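Local coordinates for sulfite dehydrogenase (Paracoccus pantotrophus, PDB 2XTS), which oxidises protein-bound sulfane sulfur as the molybdenum-cofactor subunit of the sulfane dehydrogenase SoxCD, whose partner is a heme-bearing cytochrome subunit, at residues T64-Q68 with F197-E201; L106-T112 with G150-L156; E127-L133 with E385-I389; V267-P273 with I373-W377. All coordinates share one frame. Numbering follows the deposited sequence.

Interaction 1 of 4, residues T64-Q68 with F197-E201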
loop_
_atom_site.group_PDB
_atom_site.type_symbol
_atom_site.label_atom_id
_atom_site.label_comp_id
_atom_site.label_asym_id
_atom_site.label_seq_id
_atom_site.Cartn_x
_atom_site.Cartn_y
_atom_site.Cartn_z
ATOM N N THR A 64 -2.521 8.982 0.133
ATOM C CA THR A 64 -3.167 8.672 -1.126
ATOM C C THR A 64 -3.285 7.179 -1.459
ATOM O O THR A 64 -4.181 6.809 -2.242
ATOM C CB THR A 64 -2.505 9.382 -2.320
ATOM O OG1 THR A 64 -1.242 8.779 -2.614
ATOM C CG2 THR A 64 -2.382 10.889 -2.098
ATOM N N ILE A 65 -2.415 6.332 -0.902
ATOM C CA ILE A 65 -2.446 4.906 -1.215
ATOM C C ILE A 65 -3.541 4.234 -0.410
ATOM O O ILE A 65 -3.577 4.372 0.812
ATOM C CB ILE A 65 -1.081 4.251 -0.869
ATOM C CG1 ILE A 65 0.031 4.801 -1.774
ATOM C CG2 ILE A 65 -1.156 2.731 -0.954
ATOM C CD1 ILE A 65 -0.135 4.500 -3.229
ATOM N N THR A 66 -4.456 3.517 -1.069
ATOM C CA THR A 66 -5.494 2.811 -0.333
ATOM C C THR A 66 -4.978 1.435 0.079
ATOM O O THR A 66 -4.522 0.686 -0.778
ATOM C CB THR A 66 -6.754 2.576 -1.210
ATOM O OG1 THR A 66 -7.129 3.783 -1.900
ATOM C CG2 THR A 66 -7.923 2.086 -0.320
ATOM N N PRO A 67 -5.085 1.075 1.379
ATOM C CA PRO A 67 -4.713 -0.309 1.744
ATOM C C PRO A 67 -5.625 -1.285 1.041
ATOM O O PRO A 67 -6.827 -1.167 1.126
ATOM C CB PRO A 67 -4.906 -0.338 3.265
ATOM C CG PRO A 67 -4.959 1.076 3.674
ATOM C CD PRO A 67 -5.580 1.822 2.556
ATOM N N GLN A 68 -5.065 -2.247 0.342
ATOM C CA GLN A 68 -5.857 -3.083 -0.509
ATOM C C GLN A 68 -6.847 -3.937 0.262
ATOM O O GLN A 68 -7.902 -4.270 -0.276
ATOM C CB GLN A 68 -4.993 -3.904 -1.476
ATOM C CG GLN A 68 -3.797 -4.585 -0.879
ATOM C CD GLN A 68 -2.509 -3.773 -0.898
ATOM O OE1 GLN A 68 -2.524 -2.548 -0.758
ATOM N NE2 GLN A 68 -1.397 -4.456 -1.095
ATOM N N PHE A 197 -0.123 -6.568 -10.573
ATOM C CA PHE A 197 0.292 -6.181 -9.216
ATOM C C PHE A 197 -0.385 -4.878 -8.840
ATOM O O PHE A 197 -0.554 -4.007 -9.680
ATOM C CB PHE A 197 1.805 -5.956 -9.169
ATOM C CG PHE A 197 2.612 -7.151 -9.488
ATOM C CD1 PHE A 197 2.990 -8.068 -8.516
ATOM C CD2 PHE A 197 3.024 -7.355 -10.780
ATOM C CE1 PHE A 197 3.768 -9.175 -8.864
ATOM C CE2 PHE A 197 3.785 -8.461 -11.115
ATOM C CZ PHE A 197 4.164 -9.352 -10.155
ATOM N N ALA A 198 -0.783 -4.773 -7.578
ATOM C CA ALA A 198 -1.402 -3.563 -7.034
ATOM C C ALA A 198 -0.833 -3.363 -5.645
ATOM O O ALA A 198 -0.914 -4.244 -4.788
ATOM C CB ALA A 198 -2.902 -3.692 -6.998
ATOM N N ASN A 199 -0.220 -2.210 -5.420
ATOM C CA ASN A 199 0.442 -1.848 -4.168
ATOM C C ASN A 199 1.443 -2.947 -3.776
ATOM O O ASN A 199 1.444 -3.442 -2.644
ATOM C CB ASN A 199 -0.588 -1.583 -3.075
ATOM C CG ASN A 199 -1.311 -0.278 -3.258
ATOM O OD1 ASN A 199 -0.901 0.592 -4.030
ATOM N ND2 ASN A 199 -2.411 -0.127 -2.541
ATOM N N GLY A 200 2.259 -3.341 -4.757
ATOM C CA GLY A 200 3.381 -4.202 -4.534
ATOM C C GLY A 200 3.199 -5.677 -4.782
ATOM O O GLY A 200 4.140 -6.362 -5.115
ATOM N N GLU A 201 2.011 -6.197 -4.545
ATOM C CA GLU A 201 1.746 -7.628 -4.550
ATOM C C GLU A 201 0.663 -7.968 -5.575
ATOM O O GLU A 201 0.109 -7.092 -6.232
ATOM C CB GLU A 201 1.346 -8.071 -3.138
ATOM C CG GLU A 201 0.077 -7.412 -2.617
ATOM C CD GLU A 201 -0.304 -7.782 -1.193
ATOM O OE1 GLU A 201 0.428 -8.573 -0.530
ATOM O OE2 GLU A 201 -1.341 -7.257 -0.768
#
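The extended loop 64-68 meets a hairpin turn at the end of strand 193-198, and the CA atoms come no closer than 7.4 Å, between Gln68 and Asn199, so side chains must bridge the gap. Ala198 to Glu201 form a type I' turn, its end residues paired as in a two-residue hairpin, Ala198 N donating to Glu201 O at 2.8 Å. Its two central residues have positive phi, which asparagine tolerates and which Gly200 adopts without a CB striking the preceding carbonyl. Gln68 supplies both ends of an amide: Asn199 ND2 donates to Gln68 OE1 at 3.0 Å, while Gln68 NE2 donates to Glu201 OE2 at 2.8 Å and, weakly, to Asn199 O at 3.4 Å. Ile65 CG2 packs on Asn199 ND2 at 3.5 Å. Glu201 also bonds Tyr27 and forms a salt bridge with Arg204. Glu147 of the second subunit reaches Thr64 and Ile65. Strand 143-152, paired antiparallel with 193-198, lies alongside both segments: its Asn145 bonds Thr66 and its Glu147 bonds Asn199.

Interaction 2 of 4, residues L106-T112 with G150-L156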
loop_
_atom_site.group_PDB
_atom_site.type_symbol
_atom_site.label_atom_id
_atom_site.label_comp_id
_atom_site.label_asym_id
_atom_site.label_seq_id
_atom_site.Cartn_x
_atom_site.Cartn_y
_atom_site.Cartn_z
ATOM N N LEU A 106 2.289 -13.937 -19.817
ATOM C CA LEU A 106 2.089 -12.534 -19.534
ATOM C C LEU A 106 3.192 -11.924 -18.672
ATOM O O LEU A 106 3.492 -10.741 -18.795
ATOM C CB LEU A 106 0.724 -12.348 -18.890
ATOM C CG LEU A 106 -0.450 -12.636 -19.840
ATOM C CD1 LEU A 106 -1.752 -12.599 -19.085
ATOM C CD2 LEU A 106 -0.535 -11.695 -21.044
ATOM N N LEU A 107 3.812 -12.743 -17.820
ATOM C CA LEU A 107 4.934 -12.292 -16.987
ATOM C C LEU A 107 6.217 -12.078 -17.791
ATOM O O LEU A 107 7.231 -11.690 -17.233
ATOM C CB LEU A 107 5.217 -13.285 -15.859
ATOM C CG LEU A 107 4.147 -13.390 -14.771
ATOM C CD1 LEU A 107 4.514 -14.562 -13.889
ATOM C CD2 LEU A 107 4.052 -12.104 -13.932
ATOM N N ARG A 108 6.184 -12.311 -19.100
ATOM C CA ARG A 108 7.369 -12.185 -19.950
ATOM C C ARG A 108 7.360 -10.971 -20.850
ATOM O O ARG A 108 8.357 -10.726 -21.532
ATOM C CB ARG A 108 7.540 -13.463 -20.767
ATOM C CG ARG A 108 7.655 -14.694 -19.930
ATOM C CD ARG A 108 7.671 -15.943 -20.754
ATOM N NE ARG A 108 8.895 -16.027 -21.529
ATOM C CZ ARG A 108 9.203 -17.028 -22.344
ATOM N NH1 ARG A 108 8.362 -18.034 -22.524
ATOM N NH2 ARG A 108 10.367 -17.013 -22.971
ATOM N N PHE A 109 6.254 -10.225 -20.866
ATOM C CA PHE A 109 6.177 -8.978 -21.631
ATOM C C PHE A 109 6.778 -7.788 -20.884
ATOM O O PHE A 109 6.771 -7.742 -19.653
ATOM C CB PHE A 109 4.730 -8.613 -21.932
ATOM C CG PHE A 109 4.102 -9.416 -23.051
ATOM C CD1 PHE A 109 4.255 -9.027 -24.377
ATOM C CD2 PHE A 109 3.362 -10.565 -22.786
ATOM C CE1 PHE A 109 3.666 -9.743 -25.397
ATOM C CE2 PHE A 109 2.784 -11.296 -23.817
ATOM C CZ PHE A 109 2.948 -10.882 -25.107
ATOM N N PRO A 110 7.243 -6.775 -21.627
ATOM C CA PRO A 110 7.756 -5.572 -20.980
ATOM C C PRO A 110 6.697 -4.939 -20.080
ATOM O O PRO A 110 5.533 -4.809 -20.466
ATOM C CB PRO A 110 8.120 -4.676 -22.166
ATOM C CG PRO A 110 8.492 -5.654 -23.244
ATOM C CD PRO A 110 7.491 -6.770 -23.085
ATOM N N ARG A 111 7.120 -4.511 -18.896
ATOM C CA ARG A 111 6.212 -3.988 -17.881
ATOM C C ARG A 111 6.207 -2.485 -17.766
ATOM O O ARG A 111 7.188 -1.836 -18.074
ATOM C CB ARG A 111 6.558 -4.582 -16.520
ATOM C CG ARG A 111 6.429 -6.096 -16.502
ATOM C CD ARG A 111 6.842 -6.714 -15.179
ATOM N NE ARG A 111 6.849 -8.163 -15.297
ATOM C CZ ARG A 111 7.408 -8.999 -14.433
ATOM N NH1 ARG A 111 7.934 -8.549 -13.300
ATOM N NH2 ARG A 111 7.395 -10.284 -14.698
ATOM N N THR A 112 5.069 -1.959 -17.346
ATOM C CA THR A 112 4.887 -0.547 -17.080
ATOM C C THR A 112 4.181 -0.407 -15.729
ATOM O O THR A 112 3.731 -1.377 -15.141
ATOM C CB THR A 112 4.003 0.112 -18.156
ATOM O OG1 THR A 112 2.770 -0.605 -18.247
ATOM C CG2 THR A 112 4.708 0.140 -19.518
ATOM N N GLY A 150 1.997 -3.868 -14.607
ATOM C CA GLY A 150 1.501 -4.819 -15.574
ATOM C C GLY A 150 2.059 -4.528 -16.930
ATOM O O GLY A 150 3.188 -4.051 -17.041
ATOM N N VAL A 151 1.279 -4.861 -17.949
ATOM C CA VAL A 151 1.730 -4.766 -19.325
ATOM C C VAL A 151 0.732 -3.885 -20.081
ATOM O O VAL A 151 -0.478 -4.075 -19.954
ATOM C CB VAL A 151 1.806 -6.176 -19.964
ATOM C CG1 VAL A 151 2.104 -6.094 -21.445
ATOM C CG2 VAL A 151 2.802 -7.069 -19.224
ATOM N N PRO A 152 1.226 -2.934 -20.899
ATOM C CA PRO A 152 0.304 -2.132 -21.697
ATOM C C PRO A 152 -0.458 -2.970 -22.695
ATOM O O PRO A 152 0.116 -3.877 -23.322
ATOM C CB PRO A 152 1.203 -1.161 -22.441
ATOM C CG PRO A 152 2.572 -1.564 -22.191
ATOM C CD PRO A 152 2.638 -2.591 -21.140
ATOM N N LEU A 153 -1.741 -2.677 -22.884
ATOM C CA LEU A 153 -2.481 -3.414 -23.911
ATOM C C LEU A 153 -1.847 -3.303 -25.292
ATOM O O LEU A 153 -1.932 -4.239 -26.086
ATOM C CB LEU A 153 -3.953 -3.002 -23.981
ATOM C CG LEU A 153 -4.822 -3.362 -22.772
ATOM C CD1 LEU A 153 -6.306 -3.169 -23.125
ATOM C CD2 LEU A 153 -4.538 -4.769 -22.232
ATOM N N SER A 154 -1.222 -2.165 -25.577
ATOM C CA SER A 154 -0.598 -1.983 -26.887
ATOM C C SER A 154 0.397 -3.088 -27.208
ATOM O O SER A 154 0.464 -3.553 -28.351
ATOM C CB SER A 154 0.081 -0.627 -26.955
ATOM O OG SER A 154 1.107 -0.495 -25.995
ATOM N N VAL A 155 1.173 -3.537 -26.226
ATOM C CA VAL A 155 2.174 -4.550 -26.518
ATOM C C VAL A 155 1.539 -5.930 -26.718
ATOM O O VAL A 155 2.002 -6.712 -27.557
ATOM C CB VAL A 155 3.294 -4.591 -25.478
ATOM C CG1 VAL A 155 4.403 -5.522 -25.956
ATOM C CG2 VAL A 155 3.868 -3.185 -25.235
ATOM N N LEU A 156 0.464 -6.229 -25.989
ATOM C CA LEU A 156 -0.241 -7.500 -26.193
ATOM C C LEU A 156 -0.909 -7.526 -27.552
ATOM O O LEU A 156 -0.847 -8.528 -28.275
ATOM C CB LEU A 156 -1.297 -7.690 -25.123
ATOM C CG LEU A 156 -0.756 -7.766 -23.700
ATOM C CD1 LEU A 156 -1.943 -7.884 -22.729
ATOM C CD2 LEU A 156 0.197 -8.917 -23.529
#
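Leu106, ending helix 103-106, opens a type I turn to Phe109 and sends CD2 against Leu156 CD2 at 3.8 Å. The turn leaves Leu107 O to accept Arg111 NH2 at 2.9 Å, so the arginine braces its own loop while its NH1 forms a salt bridge with Glu62 of the second subunit. Phe109 points inward: Leu156 CD2 sits 3.6 Å from the centroid of the Phe109 ring, a CH-pi contact over the face, Val155 CG1 is 3.8 Å from Phe109 CD1, and Val151 CG2 3.7 Å from Phe109 CB. The flat ring fills space between branched aliphatic side chains. Pro110 keeps the chain extended, bringing Arg111 CA within 3.1 Å of Gly150 O in a CA-H...O contact. At Thr112 strand pairing begins: Thr112 N donates to Gly150 O at 2.8 Å, and Gly150 N to Thr112 O at 3.1 Å. This antiparallel hydrogen-bonded pair joins strands 112-119 and 143-152 in the molybdopterin-binding domain, the loop packing on a strand-to-helix junction with Pro152 at the N-cap position.

Interaction 3 of 4, residues E127-L133 with E385-I389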
loop_
_atom_site.group_PDB
_atom_site.type_symbol
_atom_site.label_atom_id
_atom_site.label_comp_id
_atom_site.label_asym_id
_atom_site.label_seq_id
_atom_site.Cartn_x
_atom_site.Cartn_y
_atom_site.Cartn_z
ATOM N N GLU A 127 -26.759 10.364 -3.763
ATOM C CA GLU A 127 -26.848 11.780 -3.355
ATOM C C GLU A 127 -27.322 12.712 -4.460
ATOM O O GLU A 127 -27.397 13.915 -4.254
ATOM C CB GLU A 127 -25.497 12.265 -2.819
ATOM C CG GLU A 127 -24.935 11.441 -1.672
ATOM C CD GLU A 127 -25.703 11.636 -0.398
ATOM O OE1 GLU A 127 -25.680 12.787 0.103
ATOM O OE2 GLU A 127 -26.284 10.652 0.122
ATOM N N TRP A 128 -27.691 12.178 -5.618
ATOM C CA TRP A 128 -28.155 13.037 -6.706
ATOM C C TRP A 128 -29.393 13.832 -6.310
ATOM O O TRP A 128 -29.562 14.971 -6.731
ATOM C CB TRP A 128 -28.478 12.233 -7.961
ATOM C CG TRP A 128 -27.355 12.165 -8.954
ATOM C CD1 TRP A 128 -26.772 11.031 -9.450
ATOM C CD2 TRP A 128 -26.730 13.268 -9.617
ATOM N NE1 TRP A 128 -25.828 11.365 -10.393
ATOM C CE2 TRP A 128 -25.773 12.733 -10.498
ATOM C CE3 TRP A 128 -26.880 14.656 -9.551
ATOM C CZ2 TRP A 128 -24.983 13.530 -11.311
ATOM C CZ3 TRP A 128 -26.087 15.440 -10.363
ATOM C CH2 TRP A 128 -25.157 14.879 -11.235
ATOM N N GLY A 129 -30.267 13.214 -5.532
ATOM C CA GLY A 129 -31.571 13.783 -5.221
ATOM C C GLY A 129 -31.669 14.365 -3.831
ATOM O O GLY A 129 -32.772 14.704 -3.386
ATOM N N GLY A 130 -30.548 14.483 -3.126
ATOM C CA GLY A 130 -30.559 14.983 -1.752
ATOM C C GLY A 130 -29.425 14.425 -0.937
ATOM O O GLY A 130 -28.445 13.936 -1.477
ATOM N N ALA A 131 -29.504 14.586 0.375
ATOM C CA ALA A 131 -28.518 14.089 1.325
ATOM C C ALA A 131 -29.099 12.841 1.968
ATOM O O ALA A 131 -30.143 12.911 2.620
ATOM C CB ALA A 131 -28.237 15.148 2.352
ATOM N N GLN A 132 -28.497 11.684 1.711
ATOM C CA GLN A 132 -29.106 10.424 2.132
ATOM C C GLN A 132 -28.253 9.661 3.139
ATOM O O GLN A 132 -28.767 9.256 4.154
ATOM C CB GLN A 132 -29.430 9.531 0.927
ATOM C CG GLN A 132 -30.494 10.127 -0.016
ATOM C CD GLN A 132 -31.181 9.109 -0.892
ATOM O OE1 GLN A 132 -30.758 7.962 -0.996
ATOM N NE2 GLN A 132 -32.257 9.537 -1.538
ATOM N N LEU A 133 -26.967 9.472 2.873
ATOM C CA LEU A 133 -26.128 8.636 3.741
ATOM C C LEU A 133 -25.180 9.504 4.570
ATOM O O LEU A 133 -24.808 10.593 4.168
ATOM C CB LEU A 133 -25.356 7.569 2.925
ATOM C CG LEU A 133 -26.194 6.499 2.197
ATOM C CD1 LEU A 133 -25.326 5.650 1.336
ATOM C CD2 LEU A 133 -26.919 5.629 3.179
ATOM N N GLU A 385 -22.578 16.841 9.942
ATOM C CA GLU A 385 -23.660 16.281 9.130
ATOM C C GLU A 385 -23.450 16.474 7.640
ATOM O O GLU A 385 -22.923 17.488 7.171
ATOM C CB GLU A 385 -24.993 16.957 9.505
ATOM C CG GLU A 385 -25.607 16.505 10.819
ATOM C CD GLU A 385 -27.041 16.960 11.022
ATOM O OE1 GLU A 385 -27.752 17.128 10.017
ATOM O OE2 GLU A 385 -27.454 17.105 12.191
ATOM N N ASN A 386 -23.928 15.489 6.882
ATOM C CA ASN A 386 -24.147 15.595 5.457
ATOM C C ASN A 386 -25.424 16.396 5.222
ATOM O O ASN A 386 -26.502 15.997 5.690
ATOM C CB ASN A 386 -24.333 14.196 4.873
ATOM C CG ASN A 386 -24.647 14.210 3.392
ATOM O OD1 ASN A 386 -24.484 15.228 2.720
ATOM N ND2 ASN A 386 -25.170 13.097 2.895
ATOM N N VAL A 387 -25.283 17.552 4.579
ATOM C CA VAL A 387 -26.389 18.438 4.248
ATOM C C VAL A 387 -26.291 18.900 2.816
ATOM O O VAL A 387 -25.230 18.845 2.234
ATOM C CB VAL A 387 -26.440 19.687 5.183
ATOM C CG1 VAL A 387 -26.589 19.253 6.634
ATOM C CG2 VAL A 387 -25.247 20.583 4.998
ATOM N N GLU A 388 -27.412 19.370 2.261
ATOM C CA GLU A 388 -27.400 20.283 1.108
ATOM C C GLU A 388 -27.729 21.664 1.613
ATOM O O GLU A 388 -28.452 21.808 2.601
ATOM C CB GLU A 388 -28.419 19.911 0.032
ATOM C CG GLU A 388 -28.115 18.622 -0.659
ATOM C CD GLU A 388 -28.915 18.404 -1.930
ATOM O OE1 GLU A 388 -29.866 19.160 -2.213
ATOM O OE2 GLU A 388 -28.632 17.444 -2.671
ATOM N N ILE A 389 -27.205 22.661 0.922
ATOM C CA ILE A 389 -27.526 24.046 1.193
ATOM C C ILE A 389 -27.930 24.734 -0.111
ATOM O O ILE A 389 -27.514 24.342 -1.197
ATOM C CB ILE A 389 -26.356 24.804 1.870
ATOM C CG1 ILE A 389 -25.079 24.748 1.032
ATOM C CG2 ILE A 389 -26.161 24.303 3.294
ATOM C CD1 ILE A 389 -23.982 25.658 1.598
HETATM O O HOH W 1 -32.127 18.123 -3.220
#
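Glu127 folds back, with chi1 and chi2 both m, so its carboxylate lies beneath the following loop. Glu127 OE2 accepts Gln132 N at 2.9 Å and Leu133 N at 3.1 Å; Glu127 OE1 accepts Asn386 ND2 at 2.9 Å and, weakly, Gln132 N at 3.4 Å. Asn386, with chi1 t, projects from strand 384-389 far enough for the same ND2 to reach Leu133 O at 2.8 Å; a short amide suits a pocket lined by two acceptors. Ala131 CB rests 3.7 Å from Asn386 ND2, small enough to let the backbones approach. Glu388 stretches out (chi2 t) until OE2 is 3.3 Å from Gly130 CA, where the backbone angles would jam any CB against the preceding carbonyl. One water links Glu388 OE1, at 2.7 Å, to Gly129 O, weakly at 3.5 Å. Glu388 OE2 forms salt bridges with Lys355 and Arg359, compensating its buried charge. Loop 127-133 is thus held to the sheet, which continues into the cytochrome chain, mainly by directional polar bonds, not apolar packing.

Interaction 4 of 4, residues V267-P273 with I373-W377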
loop_
_atom_site.group_PDB
_atom_site.type_symbol
_atom_site.label_atom_id
_atom_site.label_comp_id
_atom_site.label_asym_id
_atom_site.label_seq_id
_atom_site.Cartn_x
_atom_site.Cartn_y
_atom_site.Cartn_z
ATOM N N VAL A 267 -13.420 15.657 -1.733
ATOM C CA VAL A 267 -14.179 15.527 -0.504
ATOM C C VAL A 267 -13.265 15.748 0.690
ATOM O O VAL A 267 -12.131 15.270 0.698
ATOM C CB VAL A 267 -14.930 14.159 -0.379
ATOM C CG1 VAL A 267 -13.968 12.959 -0.382
ATOM C CG2 VAL A 267 -15.845 14.153 0.848
ATOM N N ILE A 268 -13.758 16.483 1.684
ATOM C CA ILE A 268 -13.126 16.600 2.988
ATOM C C ILE A 268 -13.411 15.318 3.779
ATOM O O ILE A 268 -14.554 14.984 4.065
ATOM C CB ILE A 268 -13.635 17.853 3.728
ATOM C CG1 ILE A 268 -13.102 19.105 3.011
ATOM C CG2 ILE A 268 -13.170 17.840 5.178
ATOM C CD1 ILE A 268 -13.812 20.422 3.407
ATOM N N THR A 269 -12.351 14.594 4.128
ATOM C CA THR A 269 -12.489 13.341 4.867
ATOM C C THR A 269 -12.499 13.549 6.370
ATOM O O THR A 269 -13.027 12.718 7.087
ATOM C CB THR A 269 -11.399 12.345 4.443
ATOM O OG1 THR A 269 -10.105 12.921 4.648
ATOM C CG2 THR A 269 -11.533 12.026 2.959
ATOM N N SER A 270 -11.929 14.657 6.836
ATOM C CA SER A 270 -12.082 15.030 8.221
ATOM C C SER A 270 -11.914 16.523 8.402
ATOM O O SER A 270 -11.085 17.129 7.792
ATOM C CB SER A 270 -11.094 14.301 9.111
ATOM O OG SER A 270 -9.808 14.849 8.968
ATOM N N PRO A 271 -12.792 17.122 9.225
ATOM C CA PRO A 271 -13.983 16.558 9.867
ATOM C C PRO A 271 -14.973 16.023 8.840
ATOM O O PRO A 271 -15.025 16.501 7.709
ATOM C CB PRO A 271 -14.603 17.761 10.610
ATOM C CG PRO A 271 -13.573 18.772 10.674
ATOM C CD PRO A 271 -12.674 18.564 9.486
ATOM N N SER A 272 -15.750 15.035 9.255
ATOM C CA SER A 272 -16.814 14.472 8.436
ATOM C C SER A 272 -17.760 13.752 9.403
ATOM O O SER A 272 -17.447 13.636 10.587
ATOM C CB SER A 272 -16.254 13.541 7.343
ATOM O OG SER A 272 -15.613 12.409 7.921
ATOM N N PRO A 273 -18.904 13.229 8.922
ATOM C CA PRO A 273 -19.847 12.671 9.907
ATOM C C PRO A 273 -19.312 11.543 10.794
ATOM O O PRO A 273 -19.711 11.453 11.946
ATOM C CB PRO A 273 -21.009 12.187 9.037
ATOM C CG PRO A 273 -20.990 13.169 7.881
ATOM C CD PRO A 273 -19.519 13.397 7.592
ATOM N N ILE A 373 -19.896 19.351 -5.374
ATOM C CA ILE A 373 -19.284 19.761 -4.120
ATOM C C ILE A 373 -20.095 19.243 -2.954
ATOM O O ILE A 373 -21.303 19.424 -2.891
ATOM C CB ILE A 373 -19.151 21.312 -4.058
ATOM C CG1 ILE A 373 -18.111 21.807 -5.067
ATOM C CG2 ILE A 373 -18.831 21.835 -2.673
ATOM C CD1 ILE A 373 -18.149 23.328 -5.288
ATOM N N GLN A 374 -19.404 18.601 -2.021
ATOM C CA GLN A 374 -19.977 18.095 -0.785
ATOM C C GLN A 374 -19.900 19.158 0.313
ATOM O O GLN A 374 -18.886 19.843 0.446
ATOM C CB GLN A 374 -19.171 16.858 -0.337
ATOM C CG GLN A 374 -19.618 16.274 0.998
ATOM C CD GLN A 374 -21.024 15.699 0.978
ATOM O OE1 GLN A 374 -21.924 16.116 1.736
ATOM N NE2 GLN A 374 -21.238 14.762 0.104
ATOM N N THR A 375 -20.962 19.288 1.097
ATOM C CA THR A 375 -21.007 20.200 2.229
ATOM C C THR A 375 -21.118 19.403 3.518
ATOM O O THR A 375 -21.932 18.475 3.621
ATOM C CB THR A 375 -22.232 21.101 2.142
ATOM O OG1 THR A 375 -22.259 21.757 0.868
ATOM C CG2 THR A 375 -22.253 22.161 3.248
ATOM N N TRP A 376 -20.307 19.769 4.508
ATOM C CA TRP A 376 -20.472 19.260 5.868
ATOM C C TRP A 376 -20.918 20.388 6.798
ATOM O O TRP A 376 -20.278 21.453 6.857
ATOM C CB TRP A 376 -19.174 18.712 6.476
ATOM C CG TRP A 376 -18.493 17.616 5.734
ATOM C CD1 TRP A 376 -17.159 17.574 5.464
ATOM C CD2 TRP A 376 -19.052 16.400 5.175
ATOM N NE1 TRP A 376 -16.849 16.428 4.788
ATOM C CE2 TRP A 376 -17.985 15.689 4.601
ATOM C CE3 TRP A 376 -20.328 15.830 5.146
ATOM C CZ2 TRP A 376 -18.167 14.476 3.960
ATOM C CZ3 TRP A 376 -20.503 14.619 4.524
ATOM C CH2 TRP A 376 -19.439 13.959 3.940
ATOM N N TRP A 377 -21.990 20.136 7.531
ATOM C CA TRP A 377 -22.396 21.042 8.604
ATOM C C TRP A 377 -21.715 20.623 9.898
ATOM O O TRP A 377 -22.013 19.577 10.439
ATOM C CB TRP A 377 -23.914 21.028 8.745
ATOM C CG TRP A 377 -24.470 21.917 9.811
ATOM C CD1 TRP A 377 -23.981 23.101 10.245
ATOM C CD2 TRP A 377 -25.684 21.696 10.529
ATOM N NE1 TRP A 377 -24.816 23.646 11.203
ATOM C CE2 TRP A 377 -25.880 22.808 11.378
ATOM C CE3 TRP A 377 -26.650 20.685 10.506
ATOM C CZ2 TRP A 377 -26.977 22.911 12.233
ATOM C CZ3 TRP A 377 -27.748 20.787 11.368
ATOM C CH2 TRP A 377 -27.896 21.893 12.213
HETATM O O HOH W 2 -15.943 18.222 0.846
#
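This contact belongs to the core of the immunoglobulin-like (E-set) domain, the Mo-co oxidoreductase dimerisation domain, where one tryptophan fills the space between a strand with its following turn and a strand farther along the chain. Trp376 points toward segment 267-273, and its indole meets that segment through both its edge and a face. At the edge, Trp376 NE1 donates to Ile268 O at 2.8 Å, so the indole's single donor is satisfied although buried. Over one face lie Ser272 and Pro273: Ser272 CA is 4.1 Å from the centroid of the five-membered ring of Trp376, and Pro273 CD 3.5 Å from that of the six-membered ring. Both are CH-pi contacts; the proline CD hydrogens, polarised by the adjacent ring nitrogen, suit the electron-rich indole face. Val267 CG2 adds an apolar contact with Trp376 CZ2 at 3.9 Å. The turn that brings Ser272 and Pro273 over the ring follows a classic beta bulge, Thr269 and Ser270 both facing Ser287, and a cis peptide bond before Pro271; Ser272 OG donates to Thr269 O at 2.7 Å, tying the bend together. A water accepts from Ile268 N at 2.9 Å and donates weakly to Gln374 O at 3.4 Å. Strand 265-270 pairs with 282-291 and strand 375-378 lies between 338-346 and 384-389, while Cys136 of helix 136-140 touches Val267, Ser272 and Trp376.

Interactions 1 and 2 share one antiparallel sheet of the molybdopterin-binding domain, through neighbouring strands 143-152 and 193-198; their centres are 19 Å apart, and both touch the second subunit. Interactions 3 and 4 form the other pair, with centres 11 Å apart: adjacent strands 375-378 and 384-389 meet where Glu385 O lies 2.8 Å from Trp377 N, a probable hydrogen bond. Interaction 3 ties a loop of the first domain to the dimerisation-domain sheet, whereas interaction 4 lies within the latter. Interactions 2 and 3 are farthest apart, centres 43 Å. None forms the molybdenum site, though Ala198 of interaction 1 has its side chain about 9 Å from the molybdopterin.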